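Local coordinates for protein thioredoxin (H-type,TRX-H) (Edwardsiella tarda, PDB 5ZF2) that inhibits ASK1-MAPK signalling cascades to promote pathogenesis as a thioredoxin-fold effector, and is probably a thiol-disulfide oxidoreductase, at residues F68-Q72 with Q73-I77; I89-S93 with P94-S98. All blocks are in the same frame, centred on the assembly; numbering follows the deposited sequence.

Interaction 1 (F68-Q72 with Q73-I77); sequences FRVSQ and QSTLI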
loop_
_atom_site.group_PDB
_atom_site.type_symbol
_atom_site.label_atom_id
_atom_site.label_comp_id
_atom_site.label_asym_id
_atom_site.label_seq_id
_atom_site.Cartn_x
_atom_site.Cartn_y
_atom_site.Cartn_z
ATOM N N PHE A 68 8.967 1.898 -7.624
ATOM C CA PHE A 68 8.503 0.745 -6.870
ATOM C C PHE A 68 8.589 -0.560 -7.652
ATOM O O PHE A 68 8.280 -1.612 -7.087
ATOM C CB PHE A 68 7.055 0.990 -6.424
ATOM C CG PHE A 68 6.912 2.146 -5.460
ATOM C CD1 PHE A 68 7.678 2.195 -4.313
ATOM C CD2 PHE A 68 6.030 3.197 -5.725
ATOM C CE1 PHE A 68 7.562 3.250 -3.427
ATOM C CE2 PHE A 68 5.919 4.259 -4.850
ATOM C CZ PHE A 68 6.685 4.287 -3.697
ATOM N N ARG A 69 9.008 -0.513 -8.921
ATOM C CA ARG A 69 9.131 -1.697 -9.767
ATOM C C ARG A 69 7.768 -2.394 -9.862
ATOM O O ARG A 69 7.611 -3.582 -9.564
ATOM C CB ARG A 69 10.244 -2.617 -9.232
ATOM C CG ARG A 69 10.439 -3.975 -9.939
ATOM C CD ARG A 69 11.581 -4.815 -9.320
ATOM N NE ARG A 69 11.132 -5.564 -8.141
ATOM C CZ ARG A 69 10.335 -6.630 -8.177
ATOM N NH1 ARG A 69 9.868 -7.101 -9.326
ATOM N NH2 ARG A 69 9.998 -7.241 -7.055
ATOM N N VAL A 70 6.758 -1.611 -10.229
ATOM C CA VAL A 70 5.367 -2.052 -10.261
ATOM C C VAL A 70 4.911 -2.124 -11.704
ATOM O O VAL A 70 5.021 -1.137 -12.440
ATOM C CB VAL A 70 4.454 -1.106 -9.462
ATOM C CG1 VAL A 70 2.974 -1.448 -9.704
ATOM C CG2 VAL A 70 4.801 -1.189 -7.990
ATOM N N SER A 71 4.384 -3.281 -12.103
ATOM C CA SER A 71 3.856 -3.446 -13.445
ATOM C C SER A 71 2.370 -3.759 -13.479
ATOM O O SER A 71 1.799 -3.804 -14.572
ATOM C CB SER A 71 4.622 -4.551 -14.200
ATOM O OG SER A 71 4.535 -5.802 -13.527
ATOM N N GLN A 72 1.723 -3.988 -12.336
ATOM C CA GLN A 72 0.294 -4.278 -12.344
ATOM C C GLN A 72 -0.412 -3.489 -11.251
ATOM O O GLN A 72 0.147 -3.242 -10.178
ATOM C CB GLN A 72 -0.011 -5.767 -12.128
ATOM C CG GLN A 72 0.989 -6.696 -12.805
ATOM C CD GLN A 72 0.535 -8.129 -12.787
ATOM O OE1 GLN A 72 -0.661 -8.409 -12.723
ATOM N NE2 GLN A 72 1.487 -9.052 -12.845
ATOM N N GLN A 73 -1.659 -3.130 -11.533
ATOM C CA GLN A 73 -2.542 -2.635 -10.494
ATOM C C GLN A 73 -2.785 -3.756 -9.488
ATOM O O GLN A 73 -2.517 -4.930 -9.758
ATOM C CB GLN A 73 -3.854 -2.158 -11.111
ATOM C CG GLN A 73 -4.526 -3.265 -11.940
ATOM C CD GLN A 73 -5.457 -2.743 -13.031
ATOM O OE1 GLN A 73 -6.496 -3.346 -13.317
ATOM N NE2 GLN A 73 -5.082 -1.626 -13.650
ATOM N N SER A 74 -3.291 -3.383 -8.317
ATOM C CA SER A 74 -3.522 -4.294 -7.195
ATOM C C SER A 74 -2.227 -4.813 -6.578
ATOM O O SER A 74 -2.244 -5.842 -5.889
ATOM C CB SER A 74 -4.442 -5.467 -7.579
ATOM O OG SER A 74 -3.763 -6.455 -8.366
ATOM N N THR A 75 -1.111 -4.105 -6.775
ATOM C CA THR A 75 0.148 -4.433 -6.106
ATOM C C THR A 75 0.182 -3.730 -4.754
ATOM O O THR A 75 -0.156 -2.538 -4.661
ATOM C CB THR A 75 1.374 -4.002 -6.926
ATOM O OG1 THR A 75 1.350 -4.611 -8.220
ATOM C CG2 THR A 75 2.664 -4.419 -6.216
ATOM N N LEU A 76 0.566 -4.470 -3.710
ATOM C CA LEU A 76 0.777 -3.924 -2.366
ATOM C C LEU A 76 2.226 -4.179 -1.987
ATOM O O LEU A 76 2.738 -5.295 -2.193
ATOM C CB LEU A 76 -0.134 -4.588 -1.320
ATOM C CG LEU A 76 -1.641 -4.572 -1.569
ATOM C CD1 LEU A 76 -2.379 -5.468 -0.542
ATOM C CD2 LEU A 76 -2.122 -3.145 -1.484
ATOM N N ILE A 77 2.888 -3.159 -1.466
ATOM C CA ILE A 77 4.279 -3.277 -1.042
ATOM C C ILE A 77 4.395 -2.772 0.382
ATOM O O ILE A 77 4.020 -1.633 0.671
ATOM C CB ILE A 77 5.238 -2.482 -1.936
ATOM C CG1 ILE A 77 4.977 -2.804 -3.415
ATOM C CG2 ILE A 77 6.703 -2.789 -1.479
ATOM C CD1 ILE A 77 5.710 -1.851 -4.381
HETATM O O HOH W 1 3.564 -5.216 -9.919
#
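Thr-75 OG1 donates to the carbonyl oxygen of Gln-72 at 2.7 Å, a bond that ties the first strand residue back to the loop before it. The hydroxyl comes in at a C=O...OG1 angle of 137°, tilted 34° from the carbonyl plane. With chi1 at -58°, OG1 sits beside its own backbone N and opposite the carbonyl carbon, which turns it to the loop. The same oxygen accepts from a water, 2.9 Å from OG1, that in turn accepts from Ser-71 N, so the hydroxyl bridges two points of the loop. The Val-70 and Thr-75 side chains lie alongside, pointing opposite ways, with Val-70 CG1 3.9 Å from Thr-75 OG1. The other valine branch, CG2, meets Ile-77 CD1 at 3.8 Å. Ile-77 CD1 also packs 3.7 Å from Phe-68 CB, so one isoleucine tip serves both the helix end and the loop. The Phe-68 ring stands edge-to-face with Phe-10. Arg-69, at positive phi, ends helix 62-68 in a Schellman motif, and Ser-74 and Thr-75 both face Val-24 in a G1 beta bulge, in the helix-to-strand connection of the thioredoxin fold, where Gln-73 touches Cys-29 and Cys-32, the probable redox cysteines.

Interaction 2 (I89-S93 with P94-S98); sequences IGETS and PSALS. With SO4 (sulfate ion), chain B.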
loop_
_atom_site.group_PDB
_atom_site.type_symbol
_atom_site.label_atom_id
_atom_site.label_comp_id
_atom_site.label_asym_id
_atom_site.label_seq_id
_atom_site.Cartn_x
_atom_site.Cartn_y
_atom_site.Cartn_z
ATOM N N ILE A 89 0.547 -9.224 -5.206
ATOM C CA ILE A 89 -0.239 -8.756 -6.360
ATOM C C ILE A 89 -1.568 -9.513 -6.417
ATOM O O ILE A 89 -1.582 -10.744 -6.529
ATOM C CB ILE A 89 0.512 -8.938 -7.694
ATOM C CG1 ILE A 89 1.812 -8.130 -7.752
ATOM C CG2 ILE A 89 -0.406 -8.605 -8.892
ATOM C CD1 ILE A 89 2.774 -8.658 -8.860
ATOM N N GLY A 90 -2.676 -8.785 -6.386
ATOM C CA GLY A 90 -3.968 -9.373 -6.667
ATOM C C GLY A 90 -4.642 -10.093 -5.513
ATOM O O GLY A 90 -5.721 -10.664 -5.712
ATOM N N GLU A 91 -4.068 -10.059 -4.318
ATOM C CA GLU A 91 -4.615 -10.793 -3.181
ATOM C C GLU A 91 -5.930 -10.196 -2.703
ATOM O O GLU A 91 -5.996 -8.995 -2.406
ATOM C CB GLU A 91 -3.615 -10.774 -2.021
ATOM C CG GLU A 91 -4.127 -11.464 -0.767
ATOM C CD GLU A 91 -4.377 -12.945 -1.019
ATOM O OE1 GLU A 91 -5.563 -13.373 -1.025
ATOM O OE2 GLU A 91 -3.374 -13.671 -1.224
ATOM N N THR A 92 -6.978 -11.037 -2.575
ATOM C CA THR A 92 -8.253 -10.549 -2.046
ATOM C C THR A 92 -8.794 -11.364 -0.875
ATOM O O THR A 92 -9.921 -11.107 -0.434
ATOM C CB THR A 92 -9.337 -10.478 -3.137
ATOM O OG1 THR A 92 -9.570 -11.783 -3.672
ATOM C CG2 THR A 92 -8.928 -9.524 -4.265
ATOM N N SER A 93 -8.043 -12.326 -0.344
ATOM C CA SER A 93 -8.516 -13.011 0.867
ATOM C C SER A 93 -8.386 -12.082 2.068
ATOM O O SER A 93 -7.280 -11.598 2.354
ATOM C CB SER A 93 -7.735 -14.305 1.114
ATOM O OG SER A 93 -7.822 -14.675 2.484
ATOM N N PRO A 94 -9.476 -11.803 2.799
ATOM C CA PRO A 94 -9.353 -10.960 4.008
ATOM C C PRO A 94 -8.306 -11.456 5.003
ATOM O O PRO A 94 -7.526 -10.647 5.517
ATOM C CB PRO A 94 -10.768 -10.996 4.608
ATOM C CG PRO A 94 -11.672 -11.242 3.412
ATOM C CD PRO A 94 -10.877 -12.177 2.512
ATOM N N SER A 95 -8.231 -12.764 5.264
ATOM C CA SER A 95 -7.219 -13.253 6.197
ATOM C C SER A 95 -5.806 -13.115 5.634
ATOM O O SER A 95 -4.858 -12.863 6.391
ATOM C CB SER A 95 -7.513 -14.709 6.572
ATOM O OG SER A 95 -7.412 -15.546 5.447
ATOM N N ALA A 96 -5.631 -13.267 4.322
ATOM C CA ALA A 96 -4.298 -13.118 3.747
ATOM C C ALA A 96 -3.837 -11.668 3.796
ATOM O O ALA A 96 -2.666 -11.393 4.085
ATOM C CB ALA A 96 -4.270 -13.644 2.302
ATOM N N LEU A 97 -4.745 -10.727 3.510
ATOM C CA LEU A 97 -4.407 -9.308 3.564
ATOM C C LEU A 97 -4.081 -8.878 4.988
ATOM O O LEU A 97 -3.129 -8.118 5.213
ATOM C CB LEU A 97 -5.567 -8.471 3.013
ATOM C CG LEU A 97 -5.851 -8.670 1.525
ATOM C CD1 LEU A 97 -7.070 -7.870 1.141
ATOM C CD2 LEU A 97 -4.685 -8.183 0.690
ATOM N N SER A 98 -4.882 -9.326 5.959
ATOM C CA SER A 98 -4.552 -9.104 7.366
ATOM C C SER A 98 -3.153 -9.624 7.689
ATOM O O SER A 98 -2.344 -8.939 8.323
ATOM C CB SER A 98 -5.592 -9.784 8.252
ATOM O OG SER A 98 -5.227 -9.690 9.602
HETATM S S SO4 B . -10.819 -15.690 4.299
HETATM O O1 SO4 B . -10.544 -14.368 4.850
HETATM O O2 SO4 B . -12.224 -16.023 4.480
HETATM O O3 SO4 B . -10.536 -15.699 2.847
HETATM O O4 SO4 B . -9.986 -16.681 4.983
#
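Glu-91 and Ser-93 in the loop meet Ala-96 and Leu-97 in the first turn of helix 94-102. Pro-94 opens the helix, its ring carbon CD lying 3.3 Å from Thr-92 O; outside the contact it touches Glu-38 of helix 30-43. Ser-95 follows with its backbone N-H directed at a sulfate, 2.8 Å from N to O1. The Ser-95 and Ser-93 hydroxyls, OG to OG 3.1 Å, each donate to the same ion, to O4 and O3 respectively. Ala-96 makes the capping bond: its N-H reaches Ser-93 OG at 3.2 Å with an angle of 160°. The serine oxygen can do this because chi1 of 158° holds it roughly anti to its own N. The Ala-96 methyl rests against the carboxylate of Glu-91, CB to CD 3.4 Å. That carboxylate is held in turn by Ser-93 N, which donates to the anti lone pair of Glu-91 OE1 at 2.8 Å, a bond that would help hold Ser-93, the N-cap residue, in place. Leu-97 N closes the first helical turn on Ser-93 O at 2.9 Å, nearly straight at 167°. Its side chain runs past that of Glu-91 the opposite way, with Leu-97 CD2 3.6 Å from Glu-91 CG, and continues inward to Leu-42. Ser-98 N carries the helical pattern on to Pro-94 O. The chemistry implies an N-terminus whose first amides are taken up by a serine cap and an anion; the sulfate, probably from the crystallisation liquor, would be favoured by the helix dipole.

Overall arrangement
Interaction 1 leads from helix 62-68 into strand 75-80, and interaction 2 leads from strand 83-89 into helix 94-102; their centres lie 14 Å apart. The two strands are antiparallel neighbours, which brings the loops together: Ser-74 O lies 3.0 Å from Gly-90 N, a probable hydrogen bond. Side chains pack near this link as well, with Thr-75 OG1 3.6 Å from Ile-89 CG1 and Leu-76 CD1 3.8 Å from Leu-97 CD2. Interaction 1 is the one beside the probable redox site, meeting Cys-29 and Cys-32 of the thioredoxin-type CxxC motif through Gln-73. The sulfate belongs to interaction 2, at the start of helix 94-102. Gln-35 joins the two, bonding Glu-91 O and, weakly, Ser-74 O.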